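Local coordinates for putative carbohydrate binding protein (Pseudomonas aeruginosa, PDB 3QEC), which binds heparin and suramin, probably binds carbohydrate, and may take part in carbohydrate transport linked to biofilm formation, at residues L30-A35 and G130-L135; Y87-T92 and D102-G107; K134-S139 and Q144-T149. All coordinates share one frame; numbering follows the deposited sequence.

All three contacts join the two beta sheets of the chain, yet each does so with different chemistry. Interaction 1 is the fully buried case, aliphatic side chains of strand 24-33 meeting those of strand 125-138. Interaction 3 uses the later part of the same strand 125-138 against strand 146-148, the parallel neighbour of 24-33, and runs from valine packing between the sheets to a water bridge at an exposed lysine. Interaction 2, on the other side of the chain's centre from interaction 1, is partly exposed and sets a guanidinium on a proline with a water beside it. Probable hydrogen bonds, Y31 O to T149 OG1 and V138 N to G107 O, tie interaction 3 to the other two.

Interaction 1 (L30-A35 and G130-L135); sequences LYLTSA and GTVTKL
L32 and G130 mark the nearest approach of the two backbones, their CA atoms 8.4 Å apart, where strand 30-33 and strand 130-135 pass at an axis distance of 9.0 Å with their directions 126° apart. No hydrogen bond spans this gap, and aliphatic side chains fill it instead. L32 points toward the other strand, CG lying anti to its carbonyl carbon (chi1 -72°), and divides its two methyls between two partners. CD1 lies 3.7 Å from G130 O and as near to G130 N, against the bare backbone of the glycine, while CD2 rests 4.1 Å from V132 CB. This is the interior of a beta sandwich: strand 24-33 belongs to the mixed sheet and strand 125-138 borders the antiparallel one. V132 in turn serves two leucines, its CG1 meeting L30 CD1 at 3.9 Å as well as flanking CD2 of L32. In both pairs the side chains run past each other in opposite directions, with methyls doing the touching. L148 of strand 146-148 touches both L30 and V132, and W117 of strand 107-120 touches L32, whose side chain also lies about 3 Å from a glycerol probably brought by the crystallisation liquor.

Interaction 2 (Y87-T92 and D102-G107); sequences YVREAT and DHIPNG
R89 reaches from strand 89-92 to the corner formed by H103, I104 and P105, its CA 9.0 Å from that of I104. Along the corner, D102 comes first and acts within its own segment: its OD1 accepts a hydrogen bond from H103 ND1 (2.9 Å), met on the anti side of the carboxylate and 18° out of its plane. H103 turns its imidazole away from the arginine but contributes its carbonyl, which a water joins to the guanidinium; that water lies 2.7 Å from H103 O and accepts from R89 NH2 at 2.9 Å. I104 follows with its CD1 methyl 3.6 Å from R89 CD, brushing the aliphatic part of a chain kept extended from CG to NE. P105 then lies over one face of the guanidinium, with CD 3.6 Å above the plane near its centre and CG 3.5 Å from R89 NH2. The CD-CG side of the proline ring thus covers one face of the charged group, whose NH2 also makes a weak hydrogen bond to Q20 O. H103 and I104 both face G24 in a G1 beta bulge, and here the chain turns the corner that carries it from one sheet of the beta sandwich to the other.

Interaction 3 (K134-S139 and Q144-T149); sequences KLVTVS and QKVLLT
K134 and V136 of strand 125-138 face L148, T149 and V146 across the beta sandwich, the first strand bordering the antiparallel sheet and strand 146-148 running parallel to 24-33 in the mixed one. The backbones stay well apart, 6.9 Å between the CA atoms of K134 and L148 and 7.6 Å between those of V136 and V146, and no direct hydrogen bond links them.

Apolar contacts form the inner part. V136 and V146 meet methyl to methyl, CG2 against CG2 at 4.0 Å, the two side chains crossing at about a right angle. The branch of V136 anti to its backbone N thereby meets the branch of V146 beside its N. I111 touches V146, and L49 touches V136. Next along, the CG methylene of K134 packs on L148 CD1, the two side chains passing in opposite directions.

Polar contacts lie at the exposed lysine. L148 is the centre of an inverse gamma turn, closed by a weak T149 N to L147 O bond. T149 points away from strand 125-138; its OG1 hydrogen-bonds to Y31 O, while its carbonyl faces the lysine. A bend at chi2 (-80°) carries K134 CE to 3.4 Å from T149 O. The ammonium reaches that oxygen through a water, which accepts from K134 NZ at 2.8 Å and donates to T149 O at 3.0 Å.

Interaction 1 (L30-A35 and G130-L135)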
loop_
_atom_site.group_PDB
_atom_site.type_symbol
_atom_site.label_atom_id
_atom_site.label_comp_id
_atom_site.label_asym_id
_atom_site.label_seq_id
_atom_site.Cartn_x
_atom_site.Cartn_y
_atom_site.Cartn_z
ATOM N N LEU A 30 -5.692 8.992 0.684
ATOM C CA LEU A 30 -4.746 8.624 -0.364
ATOM C C LEU A 30 -4.637 9.734 -1.402
ATOM O O LEU A 30 -5.662 10.203 -1.929
ATOM C CB LEU A 30 -5.145 7.290 -1.040
ATOM C CG LEU A 30 -4.405 6.914 -2.340
ATOM C CD1 LEU A 30 -2.970 6.476 -2.066
ATOM C CD2 LEU A 30 -5.145 5.837 -3.090
ATOM N N TYR A 31 -3.384 10.148 -1.694
ATOM C CA TYR A 31 -3.089 11.145 -2.731
ATOM C C TYR A 31 -1.604 11.160 -3.068
ATOM O O TYR A 31 -0.768 10.774 -2.247
ATOM C CB TYR A 31 -3.580 12.564 -2.360
ATOM C CG TYR A 31 -2.770 13.283 -1.304
ATOM C CD1 TYR A 31 -3.025 13.091 0.053
ATOM C CD2 TYR A 31 -1.796 14.213 -1.660
ATOM C CE1 TYR A 31 -2.303 13.780 1.031
ATOM C CE2 TYR A 31 -1.061 14.900 -0.692
ATOM C CZ TYR A 31 -1.324 14.687 0.652
ATOM O OH TYR A 31 -0.600 15.388 1.588
ATOM N N LEU A 32 -1.288 11.603 -4.291
ATOM C CA LEU A 32 0.085 11.771 -4.768
ATOM C C LEU A 32 0.167 13.138 -5.429
ATOM O O LEU A 32 -0.873 13.760 -5.617
ATOM C CB LEU A 32 0.522 10.615 -5.704
ATOM C CG LEU A 32 0.770 9.234 -5.034
ATOM C CD1 LEU A 32 1.252 8.217 -6.047
ATOM C CD2 LEU A 32 1.754 9.317 -3.869
ATOM N N THR A 33 1.374 13.647 -5.715
ATOM C CA THR A 33 1.534 14.976 -6.327
ATOM C C THR A 33 2.134 14.860 -7.723
ATOM O O THR A 33 3.102 14.136 -7.913
ATOM C CB THR A 33 2.423 15.884 -5.436
ATOM O OG1 THR A 33 1.871 15.970 -4.127
ATOM C CG2 THR A 33 2.578 17.282 -5.989
ATOM N N SER A 34 1.612 15.630 -8.677
ATOM C CA SER A 34 2.132 15.689 -10.042
ATOM C C SER A 34 3.524 16.352 -10.060
ATOM O O SER A 34 3.911 17.010 -9.094
ATOM C CB SER A 34 1.166 16.467 -10.927
ATOM O OG SER A 34 1.754 16.776 -12.179
ATOM N N ALA A 35 4.254 16.212 -11.173
ATOM C CA ALA A 35 5.556 16.838 -11.384
ATOM C C ALA A 35 5.414 18.362 -11.515
ATOM O O ALA A 35 6.394 19.101 -11.327
ATOM C CB ALA A 35 6.199 16.263 -12.630
ATOM N N GLY A 130 2.472 6.372 -9.056
ATOM C CA GLY A 130 3.034 5.045 -8.841
ATOM C C GLY A 130 2.563 4.437 -7.540
ATOM O O GLY A 130 1.433 4.691 -7.106
ATOM N N THR A 131 3.429 3.627 -6.912
ATOM C CA THR A 131 3.109 2.940 -5.657
ATOM C C THR A 131 3.524 3.788 -4.459
ATOM O O THR A 131 4.485 4.569 -4.540
ATOM C CB THR A 131 3.758 1.536 -5.594
ATOM O OG1 THR A 131 5.170 1.658 -5.757
ATOM C CG2 THR A 131 3.211 0.579 -6.648
ATOM N N VAL A 132 2.775 3.642 -3.354
ATOM C CA VAL A 132 3.036 4.313 -2.082
ATOM C C VAL A 132 2.716 3.293 -0.960
ATOM O O VAL A 132 1.658 2.654 -0.979
ATOM C CB VAL A 132 2.331 5.698 -1.923
ATOM C CG1 VAL A 132 0.811 5.612 -2.131
ATOM C CG2 VAL A 132 2.687 6.366 -0.587
ATOM N N THR A 133 3.684 3.091 -0.039
ATOM C CA THR A 133 3.601 2.120 1.058
ATOM C C THR A 133 4.160 2.728 2.346
ATOM O O THR A 133 5.261 3.285 2.344
ATOM C CB THR A 133 4.377 0.839 0.657
ATOM O OG1 THR A 133 3.866 0.339 -0.587
ATOM C CG2 THR A 133 4.358 -0.246 1.725
ATOM N N LYS A 134 3.402 2.591 3.450
ATOM C CA LYS A 134 3.788 3.067 4.784
ATOM C C LYS A 134 3.601 1.962 5.829
ATOM O O LYS A 134 2.860 0.989 5.589
ATOM C CB LYS A 134 2.942 4.305 5.179
ATOM C CG LYS A 134 3.190 5.564 4.339
ATOM C CD LYS A 134 4.446 6.309 4.777
ATOM C CE LYS A 134 4.798 7.436 3.851
ATOM N NZ LYS A 134 5.947 8.207 4.372
ATOM N N LEU A 135 4.259 2.118 6.993
ATOM C CA LEU A 135 4.101 1.232 8.143
ATOM C C LEU A 135 3.027 1.796 9.086
ATOM O O LEU A 135 3.057 3.003 9.382
ATOM C CB LEU A 135 5.428 1.084 8.922
ATOM C CG LEU A 135 6.513 0.114 8.403
ATOM C CD1 LEU A 135 7.884 0.471 8.990
ATOM C CD2 LEU A 135 6.179 -1.362 8.742
#

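Interaction 2 (Y87-T92 and D102-G107)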
loop_
_atom_site.group_PDB
_atom_site.type_symbol
_atom_site.label_atom_id
_atom_site.label_comp_id
_atom_site.label_asym_id
_atom_site.label_seq_id
_atom_site.Cartn_x
_atom_site.Cartn_y
_atom_site.Cartn_z
ATOM N N TYR A 87 -3.890 -13.341 4.506
ATOM C CA TYR A 87 -3.567 -12.346 5.533
ATOM C C TYR A 87 -3.802 -10.894 5.072
ATOM O O TYR A 87 -3.660 -9.980 5.881
ATOM C CB TYR A 87 -2.094 -12.504 5.953
ATOM C CG TYR A 87 -1.807 -13.848 6.585
ATOM C CD1 TYR A 87 -2.067 -14.075 7.935
ATOM C CD2 TYR A 87 -1.277 -14.895 5.835
ATOM C CE1 TYR A 87 -1.817 -15.318 8.519
ATOM C CE2 TYR A 87 -1.033 -16.145 6.407
ATOM C CZ TYR A 87 -1.312 -16.353 7.748
ATOM O OH TYR A 87 -1.056 -17.577 8.315
ATOM N N VAL A 88 -4.148 -10.681 3.788
ATOM C CA VAL A 88 -4.338 -9.360 3.195
ATOM C C VAL A 88 -5.768 -8.896 3.381
ATOM O O VAL A 88 -6.699 -9.605 3.012
ATOM C CB VAL A 88 -3.927 -9.333 1.690
ATOM C CG1 VAL A 88 -4.152 -7.956 1.069
ATOM C CG2 VAL A 88 -2.473 -9.763 1.511
ATOM N N ARG A 89 -5.932 -7.691 3.946
ATOM C CA ARG A 89 -7.209 -6.997 4.115
ATOM C C ARG A 89 -7.249 -5.886 3.076
ATOM O O ARG A 89 -6.199 -5.374 2.688
ATOM C CB ARG A 89 -7.378 -6.464 5.540
ATOM C CG ARG A 89 -7.783 -7.532 6.521
ATOM C CD ARG A 89 -7.577 -7.062 7.939
ATOM N NE ARG A 89 -8.075 -8.031 8.913
ATOM C CZ ARG A 89 -7.308 -8.925 9.519
ATOM N NH1 ARG A 89 -6.008 -8.980 9.256
ATOM N NH2 ARG A 89 -7.835 -9.777 10.392
ATOM N N GLU A 90 -8.438 -5.524 2.609
ATOM C CA GLU A 90 -8.576 -4.569 1.522
ATOM C C GLU A 90 -9.730 -3.588 1.722
ATOM O O GLU A 90 -10.779 -3.958 2.242
ATOM C CB GLU A 90 -8.822 -5.378 0.244
ATOM C CG GLU A 90 -8.515 -4.681 -1.059
ATOM C CD GLU A 90 -8.717 -5.618 -2.230
ATOM O OE1 GLU A 90 -7.793 -6.421 -2.499
ATOM O OE2 GLU A 90 -9.823 -5.607 -2.824
ATOM N N ALA A 91 -9.531 -2.346 1.276
ATOM C CA ALA A 91 -10.524 -1.278 1.283
ATOM C C ALA A 91 -10.418 -0.488 -0.006
ATOM O O ALA A 91 -9.332 -0.392 -0.564
ATOM C CB ALA A 91 -10.312 -0.361 2.477
ATOM N N THR A 92 -11.538 0.060 -0.485
ATOM C CA THR A 92 -11.596 0.926 -1.661
ATOM C C THR A 92 -11.858 2.356 -1.175
ATOM O O THR A 92 -12.775 2.564 -0.370
ATOM C CB THR A 92 -12.689 0.439 -2.654
ATOM O OG1 THR A 92 -12.380 -0.881 -3.091
ATOM C CG2 THR A 92 -12.836 1.346 -3.865
ATOM N N ASP A 102 -12.006 -1.885 9.359
ATOM C CA ASP A 102 -12.641 -2.214 10.628
ATOM C C ASP A 102 -12.126 -3.576 11.124
ATOM O O ASP A 102 -11.565 -4.343 10.333
ATOM C CB ASP A 102 -14.177 -2.188 10.492
ATOM C CG ASP A 102 -14.744 -3.156 9.478
ATOM O OD1 ASP A 102 -14.877 -4.366 9.817
ATOM O OD2 ASP A 102 -15.054 -2.714 8.344
ATOM N N HIS A 103 -12.296 -3.860 12.436
ATOM C CA HIS A 103 -11.875 -5.103 13.102
ATOM C C HIS A 103 -10.389 -5.446 12.829
ATOM O O HIS A 103 -10.042 -6.603 12.581
ATOM C CB HIS A 103 -12.807 -6.266 12.725
ATOM C CG HIS A 103 -14.205 -6.057 13.217
ATOM N ND1 HIS A 103 -15.205 -5.597 12.376
ATOM C CD2 HIS A 103 -14.701 -6.153 14.471
ATOM C CE1 HIS A 103 -16.282 -5.471 13.133
ATOM N NE2 HIS A 103 -16.026 -5.788 14.402
ATOM N N ILE A 104 -9.511 -4.433 12.926
ATOM C CA ILE A 104 -8.080 -4.607 12.706
ATOM C C ILE A 104 -7.402 -5.136 13.988
ATOM O O ILE A 104 -7.436 -4.477 15.040
ATOM C CB ILE A 104 -7.394 -3.306 12.160
ATOM C CG1 ILE A 104 -7.969 -2.879 10.794
ATOM C CG2 ILE A 104 -5.850 -3.422 12.093
ATOM C CD1 ILE A 104 -8.215 -4.028 9.767
ATOM N N PRO A 105 -6.721 -6.303 13.881
ATOM C CA PRO A 105 -6.001 -6.853 15.039
ATOM C C PRO A 105 -4.798 -6.025 15.476
ATOM O O PRO A 105 -4.253 -5.236 14.704
ATOM C CB PRO A 105 -5.499 -8.210 14.516
ATOM C CG PRO A 105 -6.387 -8.542 13.388
ATOM C CD PRO A 105 -6.623 -7.221 12.730
ATOM N N ASN A 106 -4.375 -6.236 16.722
ATOM C CA ASN A 106 -3.154 -5.684 17.293
ATOM C C ASN A 106 -1.993 -6.236 16.476
ATOM O O ASN A 106 -1.978 -7.436 16.183
ATOM C CB ASN A 106 -3.058 -6.114 18.757
ATOM C CG ASN A 106 -1.841 -5.655 19.512
ATOM O OD1 ASN A 106 -1.928 -4.827 20.413
ATOM N ND2 ASN A 106 -0.714 -6.282 19.275
ATOM N N GLY A 107 -1.068 -5.368 16.076
ATOM C CA GLY A 107 0.077 -5.779 15.279
ATOM C C GLY A 107 0.688 -4.679 14.452
ATOM O O GLY A 107 0.316 -3.517 14.596
HETATM O O HOH W 1 -10.269 -9.181 11.796
#

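Interaction 3 (K134-S139 and Q144-T149)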
loop_
_atom_site.group_PDB
_atom_site.type_symbol
_atom_site.label_atom_id
_atom_site.label_comp_id
_atom_site.label_asym_id
_atom_site.label_seq_id
_atom_site.Cartn_x
_atom_site.Cartn_y
_atom_site.Cartn_z
ATOM N N LYS A 134 3.402 2.591 3.450
ATOM C CA LYS A 134 3.788 3.067 4.784
ATOM C C LYS A 134 3.601 1.962 5.829
ATOM O O LYS A 134 2.860 0.989 5.589
ATOM C CB LYS A 134 2.942 4.305 5.179
ATOM C CG LYS A 134 3.190 5.564 4.339
ATOM C CD LYS A 134 4.446 6.309 4.777
ATOM C CE LYS A 134 4.798 7.436 3.851
ATOM N NZ LYS A 134 5.947 8.207 4.372
ATOM N N LEU A 135 4.259 2.118 6.993
ATOM C CA LEU A 135 4.101 1.232 8.143
ATOM C C LEU A 135 3.027 1.796 9.086
ATOM O O LEU A 135 3.057 3.003 9.382
ATOM C CB LEU A 135 5.428 1.084 8.922
ATOM C CG LEU A 135 6.513 0.114 8.403
ATOM C CD1 LEU A 135 7.884 0.471 8.990
ATOM C CD2 LEU A 135 6.179 -1.362 8.742
ATOM N N VAL A 136 2.117 0.929 9.614
ATOM C CA VAL A 136 1.127 1.358 10.627
ATOM C C VAL A 136 1.135 0.326 11.784
ATOM O O VAL A 136 1.078 -0.879 11.544
ATOM C CB VAL A 136 -0.309 1.663 10.075
ATOM C CG1 VAL A 136 -0.862 0.527 9.225
ATOM C CG2 VAL A 136 -1.283 2.047 11.190
ATOM N N THR A 137 1.245 0.813 13.023
ATOM C CA THR A 137 1.240 0.011 14.248
ATOM C C THR A 137 -0.130 0.123 14.935
ATOM O O THR A 137 -0.703 1.214 15.024
ATOM C CB THR A 137 2.385 0.449 15.192
ATOM O OG1 THR A 137 3.628 0.290 14.515
ATOM C CG2 THR A 137 2.444 -0.385 16.435
ATOM N N VAL A 138 -0.651 -1.011 15.427
ATOM C CA VAL A 138 -1.950 -1.043 16.097
ATOM C C VAL A 138 -1.782 -1.744 17.440
ATOM O O VAL A 138 -1.362 -2.898 17.457
ATOM C CB VAL A 138 -3.052 -1.699 15.209
ATOM C CG1 VAL A 138 -4.426 -1.649 15.890
ATOM C CG2 VAL A 138 -3.107 -1.035 13.823
ATOM N N SER A 139 -2.083 -1.038 18.552
ATOM C CA SER A 139 -1.998 -1.546 19.931
ATOM C C SER A 139 -3.394 -1.652 20.522
ATOM O O SER A 139 -3.895 -2.757 20.733
ATOM C CB SER A 139 -1.105 -0.656 20.787
ATOM O OG SER A 139 0.186 -0.596 20.200
ATOM N N GLN A 144 -3.723 6.261 15.174
ATOM C CA GLN A 144 -3.801 7.539 14.459
ATOM C C GLN A 144 -4.196 7.330 12.984
ATOM O O GLN A 144 -4.030 6.226 12.458
ATOM C CB GLN A 144 -2.442 8.251 14.517
ATOM C CG GLN A 144 -2.058 8.753 15.903
ATOM C CD GLN A 144 -0.743 9.474 15.921
ATOM O OE1 GLN A 144 0.168 9.177 16.721
ATOM N NE2 GLN A 144 -0.628 10.457 15.061
ATOM N N LYS A 145 -4.693 8.393 12.315
ATOM C CA LYS A 145 -5.017 8.362 10.887
ATOM C C LYS A 145 -3.757 8.081 10.063
ATOM O O LYS A 145 -2.643 8.397 10.498
ATOM C CB LYS A 145 -5.634 9.692 10.441
ATOM C CG LYS A 145 -7.157 9.738 10.523
ATOM C CD LYS A 145 -7.744 11.055 9.988
ATOM C CE LYS A 145 -7.868 11.135 8.476
ATOM N NZ LYS A 145 -8.245 12.503 8.014
ATOM N N VAL A 146 -3.927 7.493 8.882
ATOM C CA VAL A 146 -2.812 7.251 7.975
ATOM C C VAL A 146 -2.922 8.221 6.790
ATOM O O VAL A 146 -3.928 8.240 6.083
ATOM C CB VAL A 146 -2.719 5.776 7.491
ATOM C CG1 VAL A 146 -1.477 5.559 6.620
ATOM C CG2 VAL A 146 -2.734 4.807 8.667
ATOM N N LEU A 147 -1.895 9.023 6.578
ATOM C CA LEU A 147 -1.843 9.890 5.408
ATOM C C LEU A 147 -0.980 9.122 4.376
ATOM O O LEU A 147 0.261 9.098 4.466
ATOM C CB LEU A 147 -1.307 11.288 5.778
ATOM C CG LEU A 147 -1.480 12.378 4.733
ATOM C CD1 LEU A 147 -2.937 12.860 4.655
ATOM C CD2 LEU A 147 -0.563 13.557 5.022
ATOM N N LEU A 148 -1.660 8.379 3.483
ATOM C CA LEU A 148 -0.991 7.531 2.498
ATOM C C LEU A 148 -0.546 8.379 1.307
ATOM O O LEU A 148 -1.243 8.461 0.292
ATOM C CB LEU A 148 -1.913 6.360 2.079
ATOM C CG LEU A 148 -1.247 5.141 1.404
ATOM C CD1 LEU A 148 -0.057 4.614 2.212
ATOM C CD2 LEU A 148 -2.264 4.050 1.129
ATOM N N THR A 149 0.620 9.042 1.463
ATOM C CA THR A 149 1.216 9.928 0.464
ATOM C C THR A 149 2.761 9.912 0.536
ATOM O O THR A 149 3.335 9.436 1.521
ATOM C CB THR A 149 0.666 11.359 0.661
ATOM O OG1 THR A 149 0.846 12.093 -0.543
ATOM C CG2 THR A 149 1.297 12.107 1.849
HETATM O O HOH W 2 5.465 10.733 3.212
#